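Local structure of insecticidal crystal protein Cry7Cal (Bacillus thuringiensis, 5ZI1) at residues T23-A28 and H454-P459; F15-I20 and T223-D228; V524-A529 and G534-S539; A542-F547 and Y579-N584. The protein is an insecticidal three-domain delta-endotoxin active against locusts, whose toxic core, as in its family, probably binds a receptor on gut cells and inserts into their membrane. One frame throughout, in Å; residues are numbered along the deposited sequence.

Contact 1: residues T23-A28 and H454-P459; sequences TFMGFA and HVSVRP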
# COMPACT_ATOMS: atom_id res chain seq x y z
N THR A 23 -6.99 -7.36 8.05
CA THR A 23 -7.25 -8.71 8.53
C THR A 23 -6.25 -9.72 7.98
O THR A 23 -5.70 -10.52 8.73
CB THR A 23 -8.68 -9.10 8.18
OG1 THR A 23 -9.55 -8.03 8.57
CG2 THR A 23 -9.08 -10.38 8.88
N PHE A 24 -6.01 -9.69 6.67
CA PHE A 24 -5.08 -10.66 6.10
C PHE A 24 -3.65 -10.37 6.50
O PHE A 24 -2.86 -11.30 6.71
CB PHE A 24 -5.23 -10.71 4.58
CG PHE A 24 -6.40 -11.51 4.13
CD1 PHE A 24 -6.34 -12.90 4.15
CD2 PHE A 24 -7.57 -10.89 3.71
CE1 PHE A 24 -7.43 -13.65 3.75
CE2 PHE A 24 -8.66 -11.64 3.30
CZ PHE A 24 -8.58 -13.03 3.32
N MET A 25 -3.28 -9.10 6.62
CA MET A 25 -1.94 -8.77 7.12
C MET A 25 -1.78 -9.23 8.56
O MET A 25 -0.70 -9.69 8.96
CB MET A 25 -1.67 -7.27 7.01
CG MET A 25 -1.74 -6.70 5.61
SD MET A 25 -1.00 -5.05 5.50
CE MET A 25 0.68 -5.35 6.03
N GLY A 26 -2.83 -9.09 9.37
CA GLY A 26 -2.72 -9.47 10.77
C GLY A 26 -2.54 -10.96 10.94
O GLY A 26 -1.88 -11.40 11.88
N PHE A 27 -3.10 -11.74 10.04
CA PHE A 27 -3.02 -13.19 10.10
C PHE A 27 -1.95 -13.75 9.15
O PHE A 27 -1.93 -14.95 8.88
CB PHE A 27 -4.41 -13.78 9.79
CG PHE A 27 -4.55 -15.25 10.11
CD1 PHE A 27 -4.93 -15.68 11.37
CD2 PHE A 27 -4.34 -16.23 9.13
CE1 PHE A 27 -5.08 -17.03 11.65
CE2 PHE A 27 -4.48 -17.58 9.40
CZ PHE A 27 -4.85 -17.98 10.67
N ALA A 28 -1.05 -12.91 8.64
CA ALA A 28 -0.10 -13.37 7.64
C ALA A 28 0.83 -14.40 8.27
O ALA A 28 1.46 -14.13 9.30
CB ALA A 28 0.69 -12.20 7.07
N HIS A 454 0.89 4.14 5.07
CA HIS A 454 0.09 3.11 5.73
C HIS A 454 0.61 2.82 7.13
O HIS A 454 1.83 2.78 7.36
CB HIS A 454 0.13 1.84 4.88
CG HIS A 454 -0.93 0.84 5.21
ND1 HIS A 454 -0.69 -0.28 5.97
CD2 HIS A 454 -2.23 0.77 4.84
CE1 HIS A 454 -1.80 -0.98 6.09
NE2 HIS A 454 -2.75 -0.37 5.40
N VAL A 455 -0.31 2.60 8.07
CA VAL A 455 0.10 2.47 9.47
C VAL A 455 0.76 1.12 9.78
O VAL A 455 1.35 0.96 10.86
CB VAL A 455 -1.12 2.79 10.37
CG1 VAL A 455 -0.86 2.53 11.85
CG2 VAL A 455 -1.50 4.25 10.20
N SER A 456 0.75 0.17 8.83
CA SER A 456 1.50 -1.06 9.05
C SER A 456 3.00 -0.81 9.10
O SER A 456 3.74 -1.62 9.68
CB SER A 456 1.19 -2.08 7.95
OG SER A 456 1.52 -1.56 6.68
N VAL A 457 3.47 0.28 8.49
CA VAL A 457 4.88 0.62 8.62
C VAL A 457 5.14 1.08 10.05
O VAL A 457 4.46 1.97 10.56
CB VAL A 457 5.27 1.71 7.63
CG1 VAL A 457 6.79 1.89 7.65
CG2 VAL A 457 4.73 1.38 6.26
N ARG A 458 6.13 0.49 10.67
CA ARG A 458 6.45 0.78 12.04
C ARG A 458 7.75 1.58 12.11
O ARG A 458 8.61 1.44 11.25
CB ARG A 458 6.56 -0.53 12.83
CG ARG A 458 5.29 -1.41 12.74
CD ARG A 458 4.02 -0.56 12.94
NE ARG A 458 4.12 0.23 14.17
CZ ARG A 458 3.48 1.37 14.42
NH1 ARG A 458 3.68 2.00 15.58
NH2 ARG A 458 2.65 1.89 13.52
N PRO A 459 7.87 2.50 13.07
CA PRO A 459 9.03 3.40 13.08
C PRO A 459 10.30 2.82 13.68
O PRO A 459 11.34 3.47 13.59
CB PRO A 459 8.53 4.61 13.88
CG PRO A 459 7.42 4.10 14.73
CD PRO A 459 6.77 3.00 13.92
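Apolar contact carries this junction, and Met25 supplies all of it from the side of T23-A28. Its methyl CE lies 3.8 Å from Ser456 CB, and its sulfur SD stands 4.2 Å from His454 CE1. The Met-aromatic approach is oblique: SD is 5.1 Å from the centroid of the His454 ring and 57° off the ring normal. The methionine chain runs out extended through chi2 and then bends at chi3 (59°), which turns CE toward the serine while SD stays near the imidazole.

Polar bonds lie within H454-P459 and cross to nothing in T23-A28. His454 ND1 and Ser456 OG are 2.7 Å apart in a hydrogen bond whose donor is not settled, and Ser456 OG also bonds to Leu249 N, so two partners grip the hydroxyl. The backbone of His454 to Val457 forms a type I turn, closed by Val457 N to His454 O at 3.2 Å. Arg458 NH2 adds a bond of 3.1 Å to Val455 O, lying in the carbonyl plane.

With Thr247 also touching Met25, the end of helix 13-26 meets the loop after strand 448-454, an interface between the helical domain and the second, beta-sheet domain of the three-domain Cry toxin fold.

Contact 2: residues F15-I20 and T223-D228; sequences FSSISI and TIMVLD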
# COMPACT_ATOMS: atom_id res chain seq x y z
N PHE A 15 -13.59 1.56 3.55
CA PHE A 15 -13.20 1.12 4.89
C PHE A 15 -13.31 -0.39 5.02
O PHE A 15 -12.54 -0.99 5.77
CB PHE A 15 -14.05 1.79 5.97
CG PHE A 15 -13.55 1.53 7.36
CD1 PHE A 15 -12.46 2.25 7.86
CD2 PHE A 15 -14.14 0.57 8.17
CE1 PHE A 15 -11.98 2.01 9.15
CE2 PHE A 15 -13.66 0.32 9.46
CZ PHE A 15 -12.58 1.05 9.95
N SER A 16 -14.28 -0.99 4.34
CA SER A 16 -14.31 -2.44 4.23
C SER A 16 -13.03 -2.96 3.59
O SER A 16 -12.47 -3.97 4.02
CB SER A 16 -15.52 -2.89 3.42
OG SER A 16 -16.65 -3.03 4.26
N SER A 17 -12.55 -2.26 2.57
CA SER A 17 -11.34 -2.72 1.89
C SER A 17 -10.13 -2.58 2.79
O SER A 17 -9.28 -3.48 2.84
CB SER A 17 -11.13 -1.92 0.60
OG SER A 17 -12.23 -2.13 -0.26
N ILE A 18 -10.04 -1.47 3.51
CA ILE A 18 -8.95 -1.31 4.47
C ILE A 18 -8.98 -2.45 5.48
O ILE A 18 -7.95 -3.06 5.79
CB ILE A 18 -9.04 0.06 5.16
CG1 ILE A 18 -8.85 1.19 4.15
CG2 ILE A 18 -8.00 0.16 6.24
CD1 ILE A 18 -7.43 1.68 4.04
N SER A 19 -10.18 -2.77 6.00
CA SER A 19 -10.30 -3.81 7.00
C SER A 19 -9.88 -5.17 6.45
O SER A 19 -9.16 -5.92 7.13
CB SER A 19 -11.74 -3.86 7.52
OG SER A 19 -12.19 -2.55 7.85
N ILE A 20 -10.30 -5.50 5.22
CA ILE A 20 -9.92 -6.78 4.62
C ILE A 20 -8.41 -6.91 4.59
O ILE A 20 -7.85 -7.90 5.07
CB ILE A 20 -10.50 -6.92 3.21
CG1 ILE A 20 -12.02 -6.98 3.25
CG2 ILE A 20 -9.88 -8.17 2.51
CD1 ILE A 20 -12.66 -6.47 1.99
N THR A 223 -5.04 1.26 -5.22
CA THR A 223 -3.98 0.85 -4.31
C THR A 223 -4.58 0.13 -3.11
O THR A 223 -4.14 -0.98 -2.75
CB THR A 223 -3.18 2.08 -3.89
OG1 THR A 223 -2.51 2.60 -5.05
CG2 THR A 223 -2.14 1.74 -2.82
N ILE A 224 -5.62 0.73 -2.51
CA ILE A 224 -6.29 0.15 -1.35
C ILE A 224 -7.09 -1.09 -1.73
O ILE A 224 -7.11 -2.07 -1.00
CB ILE A 224 -7.20 1.21 -0.70
CG1 ILE A 224 -6.38 2.36 -0.12
CG2 ILE A 224 -8.11 0.57 0.35
CD1 ILE A 224 -7.24 3.46 0.48
N MET A 225 -7.82 -1.03 -2.84
CA MET A 225 -8.68 -2.15 -3.19
C MET A 225 -7.90 -3.32 -3.78
O MET A 225 -8.22 -4.48 -3.50
CB MET A 225 -9.77 -1.71 -4.17
CG MET A 225 -10.94 -0.99 -3.48
SD MET A 225 -12.31 -0.66 -4.62
CE MET A 225 -11.79 0.93 -5.27
N VAL A 226 -6.86 -3.05 -4.58
CA VAL A 226 -6.19 -4.12 -5.31
C VAL A 226 -4.72 -4.28 -4.93
O VAL A 226 -4.32 -5.36 -4.50
CB VAL A 226 -6.35 -3.92 -6.82
CG1 VAL A 226 -5.58 -5.04 -7.58
CG2 VAL A 226 -7.82 -3.94 -7.17
N LEU A 227 -3.91 -3.23 -5.10
CA LEU A 227 -2.46 -3.42 -5.00
C LEU A 227 -2.03 -3.90 -3.62
O LEU A 227 -1.12 -4.73 -3.50
CB LEU A 227 -1.71 -2.13 -5.35
CG LEU A 227 -2.00 -1.47 -6.67
CD1 LEU A 227 -1.02 -0.29 -6.90
CD2 LEU A 227 -1.94 -2.51 -7.80
N ASP A 228 -2.68 -3.38 -2.57
CA ASP A 228 -2.31 -3.76 -1.21
C ASP A 228 -2.55 -5.24 -0.94
O ASP A 228 -2.01 -5.77 0.03
CB ASP A 228 -3.09 -2.90 -0.19
CG ASP A 228 -2.60 -1.44 -0.15
OD1 ASP A 228 -1.50 -1.15 -0.68
OD2 ASP A 228 -3.31 -0.57 0.43
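Ile224 presses its CG2 branch between Ser17 and Ile18 and makes the broadest part of the contact. CG2 lies 3.9 Å from Ser17 CB and the same distance, 3.9 Å, from Ile18 CD1. Both branches of Ile224 take part, since Ile224 CD1 also lies 4.0 Å from Ile18 CD1, the two side chains crossing at a slant. In Ile224 the CG2 methyl is anti to the backbone N while CG1 lies beside it (chi1 -66°), which spreads the two branches over the neighbouring helix. The backbones draw together beside this cluster: the CA atoms of Ser17 and Met225 are 5.8 Å apart, a spacing that a small serine permits.

The side chain of Met225 is engaged more loosely. It touches closely through CG alone, 3.7 Å from Ser17 OG, and covers less surface than Ile224; beyond CG the chain leads off toward Thr142 and Glu62, on helices 141-165 and 54-67. Solvent does not explain this slackness, because all four touching residues are buried. The short axes approach to 8.9 Å and cross at 48°, so the helices diverge on both sides of the crossing. At Thr223 to Leu227 the helix widens into a pi-type turn, marked by the bond from Asp228 N to Thr223 O.

No hydrogen bond spans the pair. Ser17 OG bonds to Met13 O in its own helix and meets Met225 CG only by van der Waals contact. The join between these two helices of the N-terminal bundle therefore rests on shape and apolar burial, without directional bonds.

Contact 3: residues V524-A529 and G534-S539; sequences VRVRYA and GVMSFS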
# COMPACT_ATOMS: atom_id res chain seq x y z
N VAL A 524 19.11 -14.20 7.37
CA VAL A 524 18.62 -13.11 6.53
C VAL A 524 18.28 -13.67 5.16
O VAL A 524 19.16 -14.16 4.44
CB VAL A 524 19.65 -11.97 6.43
CG1 VAL A 524 19.23 -10.93 5.39
CG2 VAL A 524 19.81 -11.30 7.78
N ARG A 525 17.01 -13.59 4.78
CA ARG A 525 16.54 -13.99 3.47
C ARG A 525 16.13 -12.74 2.70
O ARG A 525 15.22 -12.02 3.11
CB ARG A 525 15.37 -14.96 3.59
CG ARG A 525 14.90 -15.56 2.28
CD ARG A 525 13.92 -16.68 2.55
NE ARG A 525 12.67 -16.18 3.10
CZ ARG A 525 11.70 -16.95 3.58
NH1 ARG A 525 11.82 -18.26 3.60
NH2 ARG A 525 10.58 -16.40 4.04
N VAL A 526 16.83 -12.49 1.60
CA VAL A 526 16.51 -11.39 0.71
C VAL A 526 15.58 -11.88 -0.39
O VAL A 526 15.79 -12.95 -0.97
CB VAL A 526 17.79 -10.79 0.12
CG1 VAL A 526 17.44 -9.73 -0.89
CG2 VAL A 526 18.66 -10.23 1.24
N ARG A 527 14.52 -11.12 -0.65
CA ARG A 527 13.66 -11.34 -1.80
C ARG A 527 14.14 -10.40 -2.90
O ARG A 527 14.01 -9.17 -2.76
CB ARG A 527 12.20 -11.09 -1.43
CG ARG A 527 11.23 -11.16 -2.60
CD ARG A 527 9.80 -11.21 -2.11
NE ARG A 527 8.93 -11.79 -3.12
CZ ARG A 527 8.33 -11.10 -4.09
NH1 ARG A 527 8.53 -9.79 -4.20
NH2 ARG A 527 7.55 -11.73 -4.97
N TYR A 528 14.72 -10.97 -3.96
CA TYR A 528 15.51 -10.21 -4.93
C TYR A 528 15.19 -10.66 -6.35
O TYR A 528 14.50 -11.66 -6.59
CB TYR A 528 17.01 -10.39 -4.68
CG TYR A 528 17.53 -11.66 -5.31
CD1 TYR A 528 17.29 -12.89 -4.72
CD2 TYR A 528 18.23 -11.64 -6.50
CE1 TYR A 528 17.75 -14.07 -5.31
CE2 TYR A 528 18.68 -12.80 -7.10
CZ TYR A 528 18.44 -14.02 -6.49
OH TYR A 528 18.90 -15.19 -7.07
N ALA A 529 15.71 -9.89 -7.30
CA ALA A 529 15.65 -10.22 -8.72
C ALA A 529 16.95 -9.74 -9.34
O ALA A 529 17.52 -8.74 -8.90
CB ALA A 529 14.45 -9.56 -9.41
N GLY A 534 25.94 -13.17 -9.06
CA GLY A 534 26.86 -12.44 -8.21
C GLY A 534 26.84 -12.93 -6.78
O GLY A 534 26.31 -14.00 -6.49
N VAL A 535 27.39 -12.10 -5.89
CA VAL A 535 27.60 -12.45 -4.50
C VAL A 535 27.09 -11.32 -3.62
O VAL A 535 27.42 -10.15 -3.86
CB VAL A 535 29.08 -12.76 -4.21
CG1 VAL A 535 29.31 -12.96 -2.73
CG2 VAL A 535 29.52 -14.00 -4.97
N MET A 536 26.30 -11.66 -2.61
CA MET A 536 25.69 -10.71 -1.69
C MET A 536 26.20 -10.96 -0.28
O MET A 536 26.69 -12.05 0.04
CB MET A 536 24.15 -10.82 -1.75
CG MET A 536 23.38 -9.63 -1.19
SD MET A 536 21.57 -9.83 -1.31
CE MET A 536 21.35 -9.79 -3.10
N SER A 537 26.08 -9.95 0.58
CA SER A 537 26.54 -10.07 1.96
C SER A 537 25.73 -9.13 2.85
O SER A 537 25.26 -8.08 2.41
CB SER A 537 28.03 -9.74 2.08
OG SER A 537 28.43 -9.73 3.44
N PHE A 538 25.60 -9.51 4.13
CA PHE A 538 24.79 -8.74 5.06
C PHE A 538 25.47 -8.73 6.42
O PHE A 538 26.13 -9.69 6.82
CB PHE A 538 23.37 -9.31 5.15
CG PHE A 538 22.37 -8.34 5.72
CD1 PHE A 538 21.73 -7.43 4.91
CD2 PHE A 538 22.09 -8.34 7.08
CE1 PHE A 538 20.82 -6.53 5.43
CE2 PHE A 538 21.18 -7.45 7.61
CZ PHE A 538 20.54 -6.54 6.79
N SER A 539 25.31 -7.61 7.13
CA SER A 539 25.95 -7.45 8.44
C SER A 539 25.56 -8.60 9.35
O SER A 539 24.46 -9.15 9.26
CB SER A 539 25.54 -6.13 9.09
OG SER A 539 26.12 -5.03 8.42
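Val524 and Phe538 meet through a CH-pi contact: Val524 CG1 sits over one face of the phenyl ring, 4.2 Å from its centroid and 16° off the normal. The second methyl, CG2, reaches the rim of the same ring at 3.8 Å from Phe538 CD2. Both residues hold their first torsion close to trans. In Val524 this sets CG1 anti to the backbone N (chi1 171°) and CG2 anti to the carbonyl carbon, so that both methyls lie on one side of the ring, CG1 over the face and CG2 above the rim near CD2. The two side chains cross at about a right angle.

Further along, Val526 has the same rotamer, and its CG2 methyl lies 3.9 Å from Met536 SD. The sulfur also has Val526 CG1 at 4.2 Å, placing it against the fork of the valine. Met536 stays extended through chi1 and chi2, which carries SD across to the opposing strand, and turns only at chi3 (-67°) to fold its methyl aside.

No hydrogen bond joins the segments, and the nearest CA atoms, those of Val524 and Phe538, remain 7.7 Å apart. Strand 521-530 bonds instead to 560-571 and 589-599, while 534-538 belongs to the sheet with 575-580 and 545-547. Leu578, touching Val526, Met536 and Phe538, extends the apolar layer. Two sheets packed face to face through such a core are the hallmark of the beta sandwich that forms the third, C-terminal domain of the Cry toxin core.

Contact 4: residues A542-F547 and Y579-N584; sequences AHDEYF and YIIKAN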
# COMPACT_ATOMS: atom_id res chain seq x y z
N ALA A 542 28.54 -14.17 8.58
CA ALA A 542 29.95 -14.34 8.24
C ALA A 542 30.14 -14.59 6.75
O ALA A 542 30.94 -13.91 6.10
CB ALA A 542 30.55 -15.47 9.07
N HIS A 543 29.44 -15.58 6.19
CA HIS A 543 29.70 -15.97 4.80
C HIS A 543 28.81 -15.20 3.82
O HIS A 543 27.62 -15.01 4.06
CB HIS A 543 29.50 -17.47 4.62
CG HIS A 543 30.49 -18.29 5.38
ND1 HIS A 543 30.49 -19.67 5.36
CD2 HIS A 543 31.51 -17.93 6.20
CE1 HIS A 543 31.47 -20.12 6.13
NE2 HIS A 543 32.10 -19.08 6.65
N ASP A 544 29.42 -14.76 2.73
CA ASP A 544 28.69 -14.16 1.63
C ASP A 544 28.02 -15.25 0.81
O ASP A 544 28.46 -16.40 0.79
CB ASP A 544 29.63 -13.34 0.75
CG ASP A 544 30.47 -12.32 1.54
OD1 ASP A 544 30.17 -12.07 2.74
OD2 ASP A 544 31.43 -11.76 0.96
N GLU A 545 26.93 -14.90 0.13
CA GLU A 545 26.12 -15.90 -0.55
C GLU A 545 26.05 -15.61 -2.04
O GLU A 545 25.61 -14.53 -2.45
CB GLU A 545 24.72 -15.98 0.06
CG GLU A 545 23.95 -17.26 -0.31
CD GLU A 545 24.54 -18.55 0.29
OE1 GLU A 545 24.21 -19.64 -0.23
OE2 GLU A 545 25.34 -18.48 1.26
N TYR A 546 26.47 -16.58 -2.85
CA TYR A 546 26.34 -16.49 -4.30
C TYR A 546 24.87 -16.59 -4.71
O TYR A 546 24.14 -17.44 -4.20
CB TYR A 546 27.16 -17.60 -4.94
CG TYR A 546 27.06 -17.77 -6.45
CD1 TYR A 546 27.83 -17.01 -7.31
CD2 TYR A 546 26.24 -18.76 -7.00
CE1 TYR A 546 27.76 -17.18 -8.69
CE2 TYR A 546 26.17 -18.95 -8.39
CZ TYR A 546 26.94 -18.15 -9.22
OH TYR A 546 26.89 -18.32 -10.60
N PHE A 547 24.44 -15.73 -5.64
CA PHE A 547 23.09 -15.80 -6.22
C PHE A 547 23.14 -15.90 -7.74
O PHE A 547 24.05 -15.36 -8.38
CB PHE A 547 22.22 -14.59 -5.85
CG PHE A 547 22.77 -13.28 -6.35
CD1 PHE A 547 22.42 -12.79 -7.60
CD2 PHE A 547 23.65 -12.55 -5.58
CE1 PHE A 547 22.96 -11.60 -8.07
CE2 PHE A 547 24.18 -11.36 -6.03
CZ PHE A 547 23.84 -10.88 -7.27
N TYR A 579 25.47 -5.68 1.13
CA TYR A 579 26.59 -5.48 0.24
C TYR A 579 26.40 -6.31 -1.01
O TYR A 579 25.81 -7.39 -0.98
CB TYR A 579 27.92 -5.90 0.90
CG TYR A 579 28.24 -5.24 2.21
CD1 TYR A 579 27.73 -5.73 3.39
CD2 TYR A 579 29.09 -4.14 2.27
CE1 TYR A 579 28.03 -5.14 4.60
CE2 TYR A 579 29.39 -3.54 3.48
CZ TYR A 579 28.86 -4.04 4.64
OH TYR A 579 29.15 -3.46 5.86
N ILE A 580 26.92 -5.79 -2.12
CA ILE A 580 27.12 -6.55 -3.34
C ILE A 580 28.62 -6.59 -3.57
O ILE A 580 29.26 -5.53 -3.68
CB ILE A 580 26.42 -5.91 -4.55
CG1 ILE A 580 24.90 -5.89 -4.36
CG2 ILE A 580 26.80 -6.63 -5.83
CD1 ILE A 580 24.28 -7.26 -4.27
N ILE A 581 29.19 -7.79 -3.63
CA ILE A 581 30.63 -7.94 -3.82
C ILE A 581 30.89 -7.71 -5.30
O ILE A 581 30.71 -8.62 -6.12
CB ILE A 581 31.12 -9.31 -3.35
CG1 ILE A 581 30.56 -9.62 -1.95
CG2 ILE A 581 32.65 -9.36 -3.33
CD1 ILE A 581 30.83 -8.54 -0.92
N LYS A 582 31.31 -6.48 -5.65
CA LYS A 582 31.46 -6.11 -7.06
C LYS A 582 32.34 -7.10 -7.81
O LYS A 582 31.98 -7.56 -8.90
CB LYS A 582 32.03 -4.70 -7.18
CG LYS A 582 31.07 -3.58 -6.85
CD LYS A 582 31.66 -2.22 -7.20
CE LYS A 582 31.37 -1.83 -8.64
NZ LYS A 582 32.48 -2.05 -9.58
N ALA A 583 33.50 -7.44 -7.23
CA ALA A 583 34.54 -8.20 -7.92
C ALA A 583 34.03 -9.54 -8.44
O ALA A 583 34.49 -10.01 -9.48
CB ALA A 583 35.72 -8.45 -6.99
N ASN A 584 33.09 -10.17 -7.73
CA ASN A 584 32.60 -11.48 -8.10
C ASN A 584 31.16 -11.43 -8.60
O ASN A 584 30.47 -12.46 -8.65
CB ASN A 584 32.72 -12.43 -6.91
CG ASN A 584 34.12 -12.43 -6.32
OD1 ASN A 584 34.43 -11.66 -5.41
ND2 ASN A 584 34.97 -13.31 -6.84
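Asp544 and Ile581 point toward each other across the contact, and their side chains cross at about a right angle. The carboxylate comes up against the longer branch of the isoleucine: OD2 is 3.7 Å from Ile581 CG1 and 3.8 Å from Ile581 CD1, a van der Waals contact with no bond in it. The branch reaches the acid because CG1 is anti to the carbonyl carbon (chi1 -48°). The other oxygen, Asp544 OD1, takes a hydrogen bond from Ser537 OG, which ties that oxygen to the intervening strand 534-538 and leaves OD2 the one that meets Ile581.

That strand runs between the two segments in the antiparallel sheet of the C-terminal beta-sandwich domain. It bonds through its backbone to Glu545 and Phe547 on one flank and to Tyr579 and Ile581 on the other, so the contact reaches across it. The nearest CA atoms, those of Asp544 and Ile581, are 8.5 Å apart.

A second, looser meeting joins Phe547 and Ile580, whose side chains bring their ends together although neither sets out directly at the opposite segment. Phe547 CE2 lies 4.5 Å from Ile580 CD1, with the methyl oblique to the ring. Phe547 also meets the Tyr528 ring, their planes inclined at about 65°, and Met536 touches Ile580.

Along the chain contacts 1 and 2 interlock, their segments alternating, and both use helix 13-26: contact 2 joins it to helix 208-227 within the N-terminal helical domain, whereas contact 1 ties its end to the second domain. Their centres are 12 Å apart. Contacts 3 and 4 follow later in sequence, both within the C-terminal domain, with centres 8 Å apart. They share the sheet containing 534-538, 545-547 and 575-580, and Gly534 O to Phe547 N, at 2.7 Å, probably links them by a hydrogen bond. Centres of contacts 2 and 4 are 38 Å apart. The four thus sample packing inside two domains and across one domain boundary of the toxin.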